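Local coordinates for exoglucanase A (Cellulomonas fimi, PDB 7CBD), which hydrolyses the beta-1,4-glucosidic linkages of cellulose with inversion of anomeric configuration, releasing cellobiose from the non-reducing chain ends, and is represented here by its family 6 catalytic domain, at residues 256-262 and 316-321; 301-307 and 322-328; 85-89 and 139-143; 6-10 and 359-363; 25-31 and 415-420. Residues are numbered along the deposited sequence.

Interaction 1 of 5, residues 256-262 and 316-321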
# COMPACT_ATOMS: atom_id res chain seq x y z
N ILE A 256 21.14 -15.58 10.50
CA ILE A 256 20.11 -15.89 9.51
C ILE A 256 19.80 -14.69 8.63
O ILE A 256 19.34 -14.86 7.49
CB ILE A 256 18.83 -16.50 10.13
CG1 ILE A 256 18.07 -15.47 10.98
CG2 ILE A 256 19.17 -17.77 10.91
CD1 ILE A 256 16.63 -15.88 11.30
N ARG A 257 20.05 -13.47 9.11
CA ARG A 257 19.82 -12.29 8.27
C ARG A 257 20.76 -12.25 7.07
O ARG A 257 20.46 -11.57 6.08
CB ARG A 257 19.92 -11.00 9.08
CG ARG A 257 21.32 -10.72 9.60
CD ARG A 257 21.38 -9.40 10.37
NE ARG A 257 22.70 -9.16 10.96
CZ ARG A 257 23.53 -8.18 10.59
NH1 ARG A 257 23.19 -7.34 9.62
NH2 ARG A 257 24.71 -8.05 11.19
N SER A 258 21.88 -12.98 7.11
CA SER A 258 22.79 -13.04 5.97
C SER A 258 22.30 -13.98 4.87
O SER A 258 22.98 -14.11 3.85
CB SER A 258 24.18 -13.46 6.42
OG SER A 258 24.23 -14.83 6.76
N SER A 259 21.15 -14.62 5.06
CA SER A 259 20.55 -15.44 4.02
C SER A 259 20.33 -14.62 2.75
O SER A 259 20.19 -13.39 2.77
CB SER A 259 19.20 -15.97 4.51
OG SER A 259 18.31 -14.91 4.84
N LYS A 260 20.26 -15.34 1.63
CA LYS A 260 19.97 -14.73 0.33
C LYS A 260 18.68 -13.91 0.38
O LYS A 260 18.59 -12.84 -0.24
CB LYS A 260 19.87 -15.85 -0.72
CG LYS A 260 19.73 -15.39 -2.16
CD LYS A 260 19.60 -16.60 -3.10
CE LYS A 260 19.71 -16.18 -4.56
NZ LYS A 260 19.74 -17.34 -5.51
N PHE A 261 17.68 -14.38 1.11
CA PHE A 261 16.41 -13.67 1.11
C PHE A 261 16.50 -12.33 1.84
O PHE A 261 15.82 -11.37 1.45
CB PHE A 261 15.32 -14.54 1.73
CG PHE A 261 13.93 -14.01 1.52
CD1 PHE A 261 13.35 -14.05 0.26
CD2 PHE A 261 13.21 -13.47 2.57
CE1 PHE A 261 12.06 -13.57 0.06
CE2 PHE A 261 11.92 -12.99 2.38
CZ PHE A 261 11.35 -13.04 1.12
N TYR A 262 17.31 -12.24 2.90
CA TYR A 262 17.28 -11.03 3.71
C TYR A 262 18.45 -10.07 3.45
O TYR A 262 18.32 -8.89 3.78
CB TYR A 262 17.13 -11.34 5.21
CG TYR A 262 15.76 -11.85 5.56
CD1 TYR A 262 14.62 -11.09 5.29
CD2 TYR A 262 15.59 -13.09 6.14
CE1 TYR A 262 13.37 -11.57 5.60
CE2 TYR A 262 14.34 -13.58 6.46
CZ TYR A 262 13.23 -12.82 6.19
OH TYR A 262 11.99 -13.32 6.51
N VAL A 316 21.71 -21.66 6.90
CA VAL A 316 20.86 -20.48 7.12
C VAL A 316 19.88 -20.27 5.97
O VAL A 316 18.75 -19.84 6.19
CB VAL A 316 21.67 -19.20 7.45
CG1 VAL A 316 22.51 -19.38 8.70
CG2 VAL A 316 22.51 -18.74 6.26
N ASN A 317 20.28 -20.59 4.74
CA ASN A 317 19.37 -20.39 3.62
C ASN A 317 18.23 -21.40 3.63
O ASN A 317 17.08 -21.03 3.41
CB ASN A 317 20.14 -20.42 2.30
CG ASN A 317 20.77 -19.09 1.99
OD1 ASN A 317 20.08 -18.10 1.80
ND2 ASN A 317 22.10 -19.06 1.96
N ALA A 318 18.54 -22.67 3.90
CA ALA A 318 17.48 -23.66 4.04
C ALA A 318 16.57 -23.32 5.20
O ALA A 318 15.34 -23.46 5.11
CB ALA A 318 18.10 -25.05 4.23
N TYR A 319 17.14 -22.84 6.30
CA TYR A 319 16.34 -22.45 7.46
C TYR A 319 15.40 -21.32 7.11
O TYR A 319 14.20 -21.37 7.41
CB TYR A 319 17.27 -22.04 8.61
CG TYR A 319 16.56 -21.74 9.90
CD1 TYR A 319 16.25 -22.75 10.80
CD2 TYR A 319 16.21 -20.43 10.24
CE1 TYR A 319 15.60 -22.48 12.00
CE2 TYR A 319 15.57 -20.15 11.44
CZ TYR A 319 15.27 -21.18 12.31
OH TYR A 319 14.63 -20.92 13.51
N VAL A 320 15.93 -20.26 6.50
CA VAL A 320 15.09 -19.12 6.15
C VAL A 320 14.06 -19.51 5.11
O VAL A 320 12.88 -19.17 5.23
CB VAL A 320 15.96 -17.92 5.71
CG1 VAL A 320 15.12 -16.89 4.97
CG2 VAL A 320 16.65 -17.32 6.92
N ASP A 321 14.47 -20.27 4.09
CA ASP A 321 13.56 -20.58 2.99
C ASP A 321 12.44 -21.52 3.43
O ASP A 321 11.33 -21.47 2.88
CB ASP A 321 14.33 -21.13 1.80
CG ASP A 321 15.19 -20.07 1.12
OD1 ASP A 321 14.99 -18.86 1.40
OD2 ASP A 321 16.07 -20.44 0.31
O HOH W 1 23.58 -16.61 2.51
O HOH W 2 17.42 -17.25 1.69
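Ile256, in the 3-10 segment 256-258, sets its branched side chain against helix 316-321: CG2 lies 4.3 Å from Val316 CG1 and 4.0 Å from Tyr319 CD2, and CB lies 4.0 Å from Val320 CG2. A water links Ser258 O to Asn317 ND2. Ser259 is small enough to face the helix closely, OG 3.6 Å from Val320 CG2; this hydroxyl donates to Ile256 O (2.8 Å). At Lys260 the backbone makes the direct polar link, N to Asn317 OD1 at 2.8 Å, while the side chain leads away. Phe261 CB packs 4.0 Å from Val320 CG1, and Phe261 N shares a second water with Asn317 OD1 and Asp321 OD1, which forms a salt bridge with Arg324. Tyr262 closes the apolar part, CE2 lying 3.7 Å from Val320 CG1. Far from the predicted catalytic residues, this is loop-on-helix packing, in which the loop after strand 254-255 is held to helix 316-323 of the family 6 domain by apolar packing around Val320 and by the amide of Asn317.

Interaction 2 of 5, residues 301-307 and 322-328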
# COMPACT_ATOMS: atom_id res chain seq x y z
N TRP A 301 0.13 -14.00 3.21
CA TRP A 301 0.94 -15.20 2.94
C TRP A 301 0.39 -16.45 3.63
O TRP A 301 1.09 -17.15 4.36
CB TRP A 301 2.41 -14.96 3.26
CG TRP A 301 3.03 -13.99 2.32
CD1 TRP A 301 3.38 -12.69 2.57
CD2 TRP A 301 3.32 -14.22 0.93
NE1 TRP A 301 3.89 -12.11 1.44
CE2 TRP A 301 3.86 -13.02 0.42
CE3 TRP A 301 3.17 -15.32 0.08
CZ2 TRP A 301 4.26 -12.90 -0.92
CZ3 TRP A 301 3.58 -15.20 -1.24
CH2 TRP A 301 4.11 -14.00 -1.73
N GLY A 302 -0.89 -16.72 3.40
CA GLY A 302 -1.56 -17.88 3.94
C GLY A 302 -1.72 -18.99 2.92
O GLY A 302 -0.98 -19.09 1.93
N GLY A 303 -2.71 -19.84 3.16
CA GLY A 303 -2.92 -20.99 2.31
C GLY A 303 -2.00 -22.14 2.66
O GLY A 303 -1.24 -22.09 3.63
N PRO A 304 -2.06 -23.21 1.86
CA PRO A 304 -1.32 -24.43 2.21
C PRO A 304 0.19 -24.29 2.18
O PRO A 304 0.88 -25.10 2.80
CB PRO A 304 -1.81 -25.46 1.17
CG PRO A 304 -2.34 -24.63 0.03
CD PRO A 304 -2.89 -23.38 0.65
N ASN A 305 0.73 -23.28 1.49
CA ASN A 305 2.18 -23.13 1.44
C ASN A 305 2.75 -22.40 2.65
O ASN A 305 3.97 -22.29 2.76
CB ASN A 305 2.62 -22.42 0.15
CG ASN A 305 2.38 -23.26 -1.09
OD1 ASN A 305 1.83 -24.36 -1.00
ND2 ASN A 305 2.78 -22.75 -2.24
N ARG A 306 1.91 -21.91 3.55
CA ARG A 306 2.42 -21.19 4.71
C ARG A 306 3.02 -22.18 5.70
O ARG A 306 2.32 -23.11 6.13
CB ARG A 306 1.31 -20.40 5.39
CG ARG A 306 1.77 -19.60 6.60
CD ARG A 306 0.60 -18.97 7.34
NE ARG A 306 1.01 -18.12 8.45
CZ ARG A 306 1.27 -16.82 8.34
NH1 ARG A 306 1.20 -16.21 7.16
NH2 ARG A 306 1.61 -16.12 9.42
N PRO A 307 4.28 -22.04 6.09
CA PRO A 307 4.84 -22.95 7.09
C PRO A 307 4.15 -22.73 8.42
O PRO A 307 3.79 -21.61 8.78
CB PRO A 307 6.32 -22.57 7.15
CG PRO A 307 6.38 -21.17 6.65
CD PRO A 307 5.26 -21.02 5.65
N ALA A 322 12.70 -22.39 4.41
CA ALA A 322 11.64 -23.27 4.89
C ALA A 322 10.71 -22.57 5.87
O ALA A 322 9.55 -22.98 6.01
CB ALA A 322 12.25 -24.50 5.57
N ASN A 323 11.17 -21.52 6.54
CA ASN A 323 10.45 -20.95 7.67
C ASN A 323 9.84 -19.58 7.40
O ASN A 323 9.02 -19.13 8.21
CB ASN A 323 11.34 -20.91 8.91
CG ASN A 323 11.65 -22.29 9.44
OD1 ASN A 323 10.76 -23.12 9.59
ND2 ASN A 323 12.92 -22.55 9.71
N ARG A 324 10.20 -18.91 6.30
CA ARG A 324 9.60 -17.62 5.99
C ARG A 324 8.20 -17.80 5.42
O ARG A 324 7.95 -18.72 4.63
CB ARG A 324 10.48 -16.86 4.99
CG ARG A 324 10.73 -17.53 3.63
CD ARG A 324 11.68 -16.65 2.85
NE ARG A 324 12.42 -17.25 1.74
CZ ARG A 324 12.05 -17.17 0.46
NH1 ARG A 324 10.90 -16.61 0.12
NH2 ARG A 324 12.84 -17.69 -0.47
N VAL A 325 7.29 -16.92 5.83
CA VAL A 325 5.96 -16.95 5.24
C VAL A 325 5.94 -16.19 3.92
O VAL A 325 5.17 -16.54 3.02
CB VAL A 325 4.84 -16.50 6.20
CG1 VAL A 325 4.87 -17.33 7.48
CG2 VAL A 325 4.94 -15.01 6.51
N ASP A 326 6.76 -15.15 3.77
CA ASP A 326 6.88 -14.48 2.48
C ASP A 326 7.50 -15.46 1.50
O ASP A 326 8.67 -15.85 1.66
CB ASP A 326 7.78 -13.25 2.65
CG ASP A 326 7.79 -12.36 1.41
OD1 ASP A 326 7.58 -12.85 0.28
OD2 ASP A 326 8.03 -11.15 1.58
N ARG A 327 6.73 -15.89 0.50
CA ARG A 327 7.18 -16.92 -0.44
C ARG A 327 7.73 -16.34 -1.73
O ARG A 327 7.94 -17.08 -2.69
CB ARG A 327 6.05 -17.91 -0.74
CG ARG A 327 5.40 -18.57 0.48
CD ARG A 327 6.41 -19.18 1.44
NE ARG A 327 7.28 -20.15 0.78
CZ ARG A 327 8.36 -20.69 1.33
NH1 ARG A 327 9.10 -21.54 0.63
NH2 ARG A 327 8.73 -20.37 2.57
N ARG A 328 7.96 -15.03 -1.80
CA ARG A 328 8.48 -14.44 -3.02
C ARG A 328 9.89 -14.95 -3.33
O ARG A 328 10.61 -15.45 -2.47
CB ARG A 328 8.54 -12.92 -2.88
CG ARG A 328 7.18 -12.26 -2.99
CD ARG A 328 7.32 -10.76 -2.91
NE ARG A 328 7.61 -10.34 -1.55
CZ ARG A 328 7.65 -9.07 -1.16
NH1 ARG A 328 7.47 -8.09 -2.04
NH2 ARG A 328 7.88 -8.78 0.11
O HOH W 3 3.35 -18.48 3.44
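Ala322 and Asn323 finish the helix with side chains turned from 301-307, yet their carbonyls receive Pro307: CB is 3.4 Å from Ala322 O, CG 3.7 Å from Asn323 O. Arg324, just past the helix, donates from NH1 to Asp326 O and Arg328 O, while NE forms a salt bridge with Asp321 and the guanidinium a cation-pi contact with Phe261. Val325 points into the loop, CG1 over the face of the Arg306 guanidinium, 3.7 Å from CZ; a water joins Val325 O to Trp301 O. Flat, wide Trp301 suits the turn that follows: Asp326 CA lies 3.7 Å from its five-membered ring centroid, a CH-pi contact, and Arg327 N lies over the indole before the side chain turns back to Arg324 O. Arg328 CG is 3.6 Å from Trp301 CZ2. The Asp326 carboxylate accepts from Arg328 N in an Asx turn and salt-bridges Arg328 (OD2 to NH2, 2.8 Å). The loop after strand 291-295 thus folds against the end of helix 316-323, and Trp301 NE1 and Arg328 tie it to residues 235-237.

Interaction 3 of 5, residues 85-89 and 139-143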
# COMPACT_ATOMS: atom_id res chain seq x y z
N VAL A 85 -20.69 7.63 14.01
CA VAL A 85 -19.37 7.82 14.62
C VAL A 85 -18.50 8.43 13.52
O VAL A 85 -18.94 8.50 12.36
CB VAL A 85 -18.79 6.49 15.12
CG1 VAL A 85 -19.65 5.91 16.23
CG2 VAL A 85 -18.61 5.51 13.97
N PRO A 86 -17.29 8.91 13.82
CA PRO A 86 -16.46 9.46 12.74
C PRO A 86 -16.18 8.41 11.67
O PRO A 86 -16.19 7.20 11.92
CB PRO A 86 -15.18 9.88 13.47
CG PRO A 86 -15.64 10.13 14.89
CD PRO A 86 -16.66 9.07 15.14
N LEU A 87 -15.95 8.89 10.46
CA LEU A 87 -15.62 8.01 9.34
C LEU A 87 -14.34 8.53 8.69
O LEU A 87 -14.19 9.73 8.47
CB LEU A 87 -16.76 8.00 8.32
CG LEU A 87 -16.48 7.22 7.03
CD1 LEU A 87 -17.72 6.48 6.57
CD2 LEU A 87 -15.95 8.12 5.91
N VAL A 88 -13.44 7.60 8.36
CA VAL A 88 -12.22 7.90 7.60
C VAL A 88 -12.40 7.42 6.17
O VAL A 88 -12.66 6.23 5.93
CB VAL A 88 -10.98 7.25 8.24
CG1 VAL A 88 -9.75 7.53 7.37
CG2 VAL A 88 -10.77 7.73 9.66
N PHE A 89 -12.23 8.34 5.22
CA PHE A 89 -12.18 8.04 3.80
C PHE A 89 -10.71 7.97 3.40
O PHE A 89 -9.99 8.97 3.51
CB PHE A 89 -12.91 9.15 3.05
CG PHE A 89 -12.72 9.11 1.56
CD1 PHE A 89 -13.09 8.00 0.83
CD2 PHE A 89 -12.17 10.19 0.88
CE1 PHE A 89 -12.92 7.95 -0.54
CE2 PHE A 89 -12.00 10.15 -0.49
CZ PHE A 89 -12.38 9.03 -1.20
N SER A 139 -18.09 16.76 7.66
CA SER A 139 -18.56 15.69 8.54
C SER A 139 -17.78 14.39 8.39
O SER A 139 -18.09 13.42 9.10
CB SER A 139 -20.04 15.43 8.29
OG SER A 139 -20.26 15.08 6.93
N ILE A 140 -16.80 14.32 7.49
CA ILE A 140 -15.97 13.14 7.35
C ILE A 140 -14.51 13.52 7.57
O ILE A 140 -14.15 14.70 7.61
CB ILE A 140 -16.16 12.42 5.99
CG1 ILE A 140 -15.64 13.28 4.84
CG2 ILE A 140 -17.63 12.01 5.81
CD1 ILE A 140 -15.65 12.57 3.51
N ARG A 141 -13.68 12.50 7.75
CA ARG A 141 -12.24 12.66 7.81
C ARG A 141 -11.64 11.98 6.59
O ARG A 141 -12.15 10.95 6.14
CB ARG A 141 -11.68 12.00 9.08
CG ARG A 141 -12.24 12.59 10.36
CD ARG A 141 -11.84 11.78 11.58
NE ARG A 141 -12.32 12.42 12.80
CZ ARG A 141 -12.25 11.90 14.02
NH1 ARG A 141 -11.74 10.69 14.21
NH2 ARG A 141 -12.71 12.59 15.05
N ILE A 142 -10.58 12.57 6.04
CA ILE A 142 -9.90 12.01 4.89
C ILE A 142 -8.48 11.66 5.31
O ILE A 142 -7.74 12.53 5.78
CB ILE A 142 -9.91 12.97 3.69
CG1 ILE A 142 -11.36 13.33 3.29
CG2 ILE A 142 -9.13 12.36 2.53
CD1 ILE A 142 -11.85 14.65 3.84
N ALA A 143 -8.11 10.39 5.18
CA ALA A 143 -6.73 9.97 5.39
C ALA A 143 -6.10 9.89 4.01
O ALA A 143 -6.45 9.01 3.21
CB ALA A 143 -6.66 8.62 6.10
O HOH W 4 -16.13 11.98 10.72
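Two neighbouring parallel strands of the central sheet in the family 6 modified barrel, 87-93 and 141-146, meet here, connected through helix 114-132 in a beta-alpha-beta arrangement. Apolar side chains pack on both faces of the strand pair. On one, Val88 CG1 packs 3.5 Å from Ala143 CB, where the small alanine leaves room for the valine. On the other, the Phe89 ring turns its edge to Ile142, CD2 to CG1 at 4.0 Å, with helix 69-83 packing on Phe89. Before the paired residues, Leu87 CD2 meets Ile140 CG2 at 4.2 Å. Between the faces the backbones follow the parallel pattern: Arg141 N donates to Leu87 O (2.9 Å), Phe89 N to Arg141 O (2.8 Å) and Ala143 N to Phe89 O (2.9 Å), so Phe89 bonds through both its N and its O. The short strand axes lie 41° apart, a strong twist. Toward the polar edge the strands have separated, and a water fills the gap by accepting from Leu87 N and donating to Ser139 O. Arg141 suits this margin because its extended side chain passes Pro86 and carries NH1 to Pro9 O; over one face of its guanidinium sits Pro86, CB 3.6 Å from CZ.

Interaction 4 of 5, residues 6-10 and 359-363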
# COMPACT_ATOMS: atom_id res chain seq x y z
N VAL A 6 -7.50 15.67 15.08
CA VAL A 6 -7.20 14.68 16.11
C VAL A 6 -5.87 14.00 15.86
O VAL A 6 -5.29 14.05 14.76
CB VAL A 6 -8.33 13.64 16.30
CG1 VAL A 6 -9.63 14.32 16.71
CG2 VAL A 6 -8.51 12.79 15.05
N ASP A 7 -5.37 13.33 16.90
CA ASP A 7 -4.11 12.60 16.80
C ASP A 7 -4.22 11.38 15.90
O ASP A 7 -3.29 11.06 15.16
CB ASP A 7 -3.67 12.17 18.20
CG ASP A 7 -2.53 11.19 18.15
OD1 ASP A 7 -1.42 11.61 17.75
OD2 ASP A 7 -2.74 10.00 18.47
N ASN A 8 -5.34 10.67 15.96
CA ASN A 8 -5.54 9.45 15.19
C ASN A 8 -6.96 9.47 14.65
O ASN A 8 -7.92 9.20 15.38
CB ASN A 8 -5.33 8.21 16.06
CG ASN A 8 -5.57 6.92 15.28
OD1 ASN A 8 -5.81 6.96 14.07
ND2 ASN A 8 -5.53 5.79 15.97
N PRO A 9 -7.14 9.79 13.36
CA PRO A 9 -8.49 9.87 12.80
C PRO A 9 -9.22 8.54 12.80
O PRO A 9 -10.46 8.53 12.72
CB PRO A 9 -8.26 10.40 11.38
CG PRO A 9 -6.89 9.89 11.03
CD PRO A 9 -6.11 9.98 12.32
N TYR A 10 -8.50 7.42 12.91
CA TYR A 10 -9.12 6.10 12.90
C TYR A 10 -9.70 5.69 14.25
O TYR A 10 -10.54 4.78 14.29
CB TYR A 10 -8.11 5.04 12.46
CG TYR A 10 -7.60 5.21 11.04
CD1 TYR A 10 -8.24 4.60 9.98
CD2 TYR A 10 -6.48 5.99 10.78
CE1 TYR A 10 -7.77 4.75 8.67
CE2 TYR A 10 -6.00 6.15 9.49
CZ TYR A 10 -6.65 5.52 8.44
OH TYR A 10 -6.16 5.69 7.17
N ASP A 359 -1.79 3.41 14.15
CA ASP A 359 -3.11 4.02 14.17
C ASP A 359 -4.18 3.05 13.70
O ASP A 359 -5.32 3.11 14.17
CB ASP A 359 -3.14 5.25 13.26
CG ASP A 359 -2.48 6.48 13.87
OD1 ASP A 359 -2.12 6.48 15.07
OD2 ASP A 359 -2.30 7.46 13.12
N ALA A 360 -3.85 2.18 12.74
CA ALA A 360 -4.79 1.28 12.10
C ALA A 360 -4.05 0.35 11.15
O ALA A 360 -2.94 0.66 10.70
CB ALA A 360 -5.84 2.05 11.30
N PHE A 361 -4.68 -0.79 10.86
CA PHE A 361 -4.42 -1.53 9.63
C PHE A 361 -5.44 -1.07 8.61
O PHE A 361 -6.62 -0.86 8.93
CB PHE A 361 -4.55 -3.04 9.84
CG PHE A 361 -3.53 -3.61 10.78
CD1 PHE A 361 -2.23 -3.14 10.79
CD2 PHE A 361 -3.87 -4.64 11.66
CE1 PHE A 361 -1.28 -3.66 11.65
CE2 PHE A 361 -2.92 -5.17 12.53
CZ PHE A 361 -1.63 -4.68 12.53
N VAL A 362 -4.98 -0.90 7.36
CA VAL A 362 -5.80 -0.38 6.27
C VAL A 362 -5.54 -1.23 5.04
O VAL A 362 -4.50 -1.89 4.92
CB VAL A 362 -5.46 1.10 5.97
CG1 VAL A 362 -6.02 2.01 7.05
CG2 VAL A 362 -3.95 1.28 5.88
N TRP A 363 -6.50 -1.22 4.12
CA TRP A 363 -6.31 -1.79 2.78
C TRP A 363 -6.17 -0.60 1.84
O TRP A 363 -7.18 -0.03 1.39
CB TRP A 363 -7.46 -2.69 2.37
CG TRP A 363 -7.44 -4.02 3.05
CD1 TRP A 363 -6.56 -4.46 4.00
CD2 TRP A 363 -8.35 -5.10 2.81
NE1 TRP A 363 -6.87 -5.76 4.37
CE2 TRP A 363 -7.97 -6.16 3.66
CE3 TRP A 363 -9.45 -5.26 1.97
CZ2 TRP A 363 -8.66 -7.38 3.69
CZ3 TRP A 363 -10.14 -6.46 2.00
CH2 TRP A 363 -9.74 -7.51 2.85
O HOH W 5 -1.14 8.53 16.65
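The irregular segment 6-10 and the strand segment 359-363 run in roughly the same direction, 32° apart from end to end, but remain too far apart for sheet pairing, the nearest CA atoms being Asn8 and Asp359 at 6.0 Å. The N-terminal loop thereby packs on strand 358-362 of the central sheet in the family 6 modified barrel. Asn8 forms an Asx turn, its OD1 accepting from Tyr10 N (3.0 Å), which leaves ND2 to donate to Asp359 O at 3.2 Å; an asparagine can serve both roles. A water lies between Asp7 OD2 and Asp359 OD1, 2.8 Å from each, and Asp359 OD2 has its own partner in Tyr190 OH. Tyr10 supplies the apolar part, its hydroxyl being bonded to Asn90 and its ring lying along the strand, from Ala360 to Val362. Small Ala360 lets the ring approach, CB sitting over its face 3.9 Å from the centroid in a CH-pi contact. Farther along, Val362 CG1 touches Tyr10 CE1 at 3.6 Å.

Interaction 5 of 5, residues 25-31 and 415-420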
# COMPACT_ATOMS: atom_id res chain seq x y z
N VAL A 25 -15.86 -7.07 -6.54
CA VAL A 25 -15.64 -8.27 -5.75
C VAL A 25 -16.85 -9.19 -5.83
O VAL A 25 -16.73 -10.40 -6.02
CB VAL A 25 -15.30 -7.91 -4.29
CG1 VAL A 25 -15.24 -9.17 -3.44
CG2 VAL A 25 -14.00 -7.14 -4.22
N ASN A 26 -18.05 -8.62 -5.69
CA ASN A 26 -19.26 -9.45 -5.76
C ASN A 26 -19.42 -10.09 -7.13
O ASN A 26 -19.92 -11.22 -7.23
CB ASN A 26 -20.49 -8.63 -5.37
CG ASN A 26 -20.59 -8.39 -3.87
OD1 ASN A 26 -20.21 -9.24 -3.07
ND2 ASN A 26 -21.10 -7.23 -3.49
N ALA A 27 -19.03 -9.40 -8.20
CA ALA A 27 -19.06 -10.02 -9.52
C ALA A 27 -18.10 -11.20 -9.59
O ALA A 27 -18.43 -12.26 -10.12
CB ALA A 27 -18.76 -8.99 -10.61
N ALA A 28 -16.89 -11.03 -9.03
CA ALA A 28 -15.95 -12.14 -8.95
C ALA A 28 -16.54 -13.30 -8.17
O ALA A 28 -16.35 -14.47 -8.54
CB ALA A 28 -14.63 -11.67 -8.34
N ALA A 29 -17.26 -13.00 -7.08
CA ALA A 29 -17.88 -14.06 -6.29
C ALA A 29 -18.91 -14.83 -7.11
O ALA A 29 -18.98 -16.06 -7.04
CB ALA A 29 -18.53 -13.47 -5.04
N GLY A 30 -19.70 -14.11 -7.91
CA GLY A 30 -20.67 -14.76 -8.77
C GLY A 30 -20.02 -15.71 -9.76
O GLY A 30 -20.58 -16.76 -10.07
N ARG A 31 -18.82 -15.37 -10.24
CA ARG A 31 -18.11 -16.24 -11.17
C ARG A 31 -17.53 -17.46 -10.48
O ARG A 31 -17.04 -18.36 -11.18
CB ARG A 31 -17.04 -15.45 -11.92
CG ARG A 31 -17.62 -14.38 -12.82
CD ARG A 31 -16.58 -13.75 -13.72
NE ARG A 31 -15.60 -12.92 -13.00
CZ ARG A 31 -15.75 -11.62 -12.75
NH1 ARG A 31 -14.80 -10.95 -12.13
NH2 ARG A 31 -16.86 -10.99 -13.12
N TRP A 415 -9.19 -5.44 -13.02
CA TRP A 415 -9.50 -6.64 -12.25
C TRP A 415 -8.66 -7.82 -12.73
O TRP A 415 -8.61 -8.12 -13.93
CB TRP A 415 -10.98 -6.99 -12.35
CG TRP A 415 -11.32 -8.04 -11.37
CD1 TRP A 415 -11.49 -9.37 -11.61
CD2 TRP A 415 -11.46 -7.86 -9.96
NE1 TRP A 415 -11.75 -10.03 -10.43
CE2 TRP A 415 -11.73 -9.12 -9.40
CE3 TRP A 415 -11.39 -6.74 -9.11
CZ2 TRP A 415 -11.94 -9.30 -8.05
CZ3 TRP A 415 -11.60 -6.93 -7.76
CH2 TRP A 415 -11.88 -8.20 -7.24
N PHE A 416 -8.01 -8.50 -11.79
CA PHE A 416 -7.09 -9.59 -12.09
C PHE A 416 -7.71 -10.87 -11.52
O PHE A 416 -7.52 -11.20 -10.34
CB PHE A 416 -5.74 -9.27 -11.45
CG PHE A 416 -4.59 -10.11 -11.96
CD1 PHE A 416 -3.29 -9.75 -11.66
CD2 PHE A 416 -4.80 -11.25 -12.73
CE1 PHE A 416 -2.22 -10.50 -12.10
CE2 PHE A 416 -3.72 -12.01 -13.18
CZ PHE A 416 -2.43 -11.63 -12.87
N GLU A 417 -8.43 -11.60 -12.38
CA GLU A 417 -9.30 -12.69 -11.94
C GLU A 417 -8.54 -13.75 -11.15
O GLU A 417 -8.92 -14.09 -10.02
CB GLU A 417 -9.97 -13.31 -13.15
CG GLU A 417 -11.06 -14.32 -12.80
CD GLU A 417 -12.37 -13.66 -12.41
OE1 GLU A 417 -12.43 -12.41 -12.40
OE2 GLU A 417 -13.34 -14.38 -12.10
N GLU A 418 -7.47 -14.30 -11.74
CA GLU A 418 -6.73 -15.39 -11.12
C GLU A 418 -6.06 -14.92 -9.84
O GLU A 418 -6.01 -15.66 -8.85
CB GLU A 418 -5.68 -15.93 -12.09
CG GLU A 418 -6.25 -16.46 -13.38
CD GLU A 418 -6.09 -15.49 -14.52
OE1 GLU A 418 -6.43 -14.30 -14.34
OE2 GLU A 418 -5.62 -15.93 -15.60
N GLN A 419 -5.52 -13.71 -9.86
CA GLN A 419 -4.84 -13.17 -8.69
C GLN A 419 -5.81 -13.03 -7.52
O GLN A 419 -5.46 -13.36 -6.38
CB GLN A 419 -4.21 -11.84 -9.03
CG GLN A 419 -3.45 -11.21 -7.87
CD GLN A 419 -2.97 -9.83 -8.21
OE1 GLN A 419 -3.77 -8.94 -8.51
NE2 GLN A 419 -1.65 -9.63 -8.19
N PHE A 420 -7.03 -12.55 -7.78
CA PHE A 420 -7.98 -12.42 -6.69
C PHE A 420 -8.36 -13.78 -6.11
O PHE A 420 -8.50 -13.91 -4.89
CB PHE A 420 -9.23 -11.65 -7.11
CG PHE A 420 -10.14 -11.31 -5.96
CD1 PHE A 420 -9.71 -10.44 -4.96
CD2 PHE A 420 -11.40 -11.85 -5.86
CE1 PHE A 420 -10.53 -10.12 -3.90
CE2 PHE A 420 -12.23 -11.53 -4.80
CZ PHE A 420 -11.80 -10.66 -3.82
O HOH W 6 -13.80 -15.09 -9.53
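Rotamers bring the two halves of this contact together. Trp415, with chi1 in t, swings its indole out to helix 25-30, where the methyl of Ala28 lies 3.6 Å from CZ2 and Val25 CG2 lies 3.8 Å from CH2. Alanine suits this place because a larger side chain facing the indole would push the helix off. Phe420, also t at chi1, lays its ring beside the tryptophan to fill the same apolar patch: CZ is 3.8 Å from Val25 CG1 and CD2 is 4.1 Å from Ala28 CB. Val25, itself t at chi1, thus faces both aromatic rings. At the outer margin the polar pair bends to meet. Glu417 turns at chi2 (p), and Arg31 bends at chi3 (m), so that the carboxylate meets the edge of the guanidinium in a two-pronged salt bridge, Arg31 NE to Glu417 OE2 and Arg31 NH1 to Glu417 OE1, each 2.8 Å. A water joins Glu417 OE2 to Ala28 O. The contact fixes the start of helix 417-425 against the end of helix 19-30, while helix 36-45 packs on both, Met42 touching Ala29 and Phe420.

Interactions 1 and 2 share helix 316-323 and touch directly: Arg327 NH2 is 2.8 Å from Asp321 O, and Phe261 CE1 is 3.3 Å from Arg324 NH1. Interactions 3 and 4 meet on the central sheet, with centres 10 Å apart, Arg141 NH1 lying 2.9 Å from Pro9 O and Val88 CG1 3.7 Å from Tyr10 CE1. These pairs occupy distant regions, the centres of interactions 1 and 3 being 43 Å apart. Interaction 5 comes within about 7 Å of interaction 4, nearest atoms, without touching it. Arg328 (interaction 2) and Trp415 (interaction 5) do not reach Asp371, the predicted nucleophile: their side chains stay about 9 and 12 Å from its own.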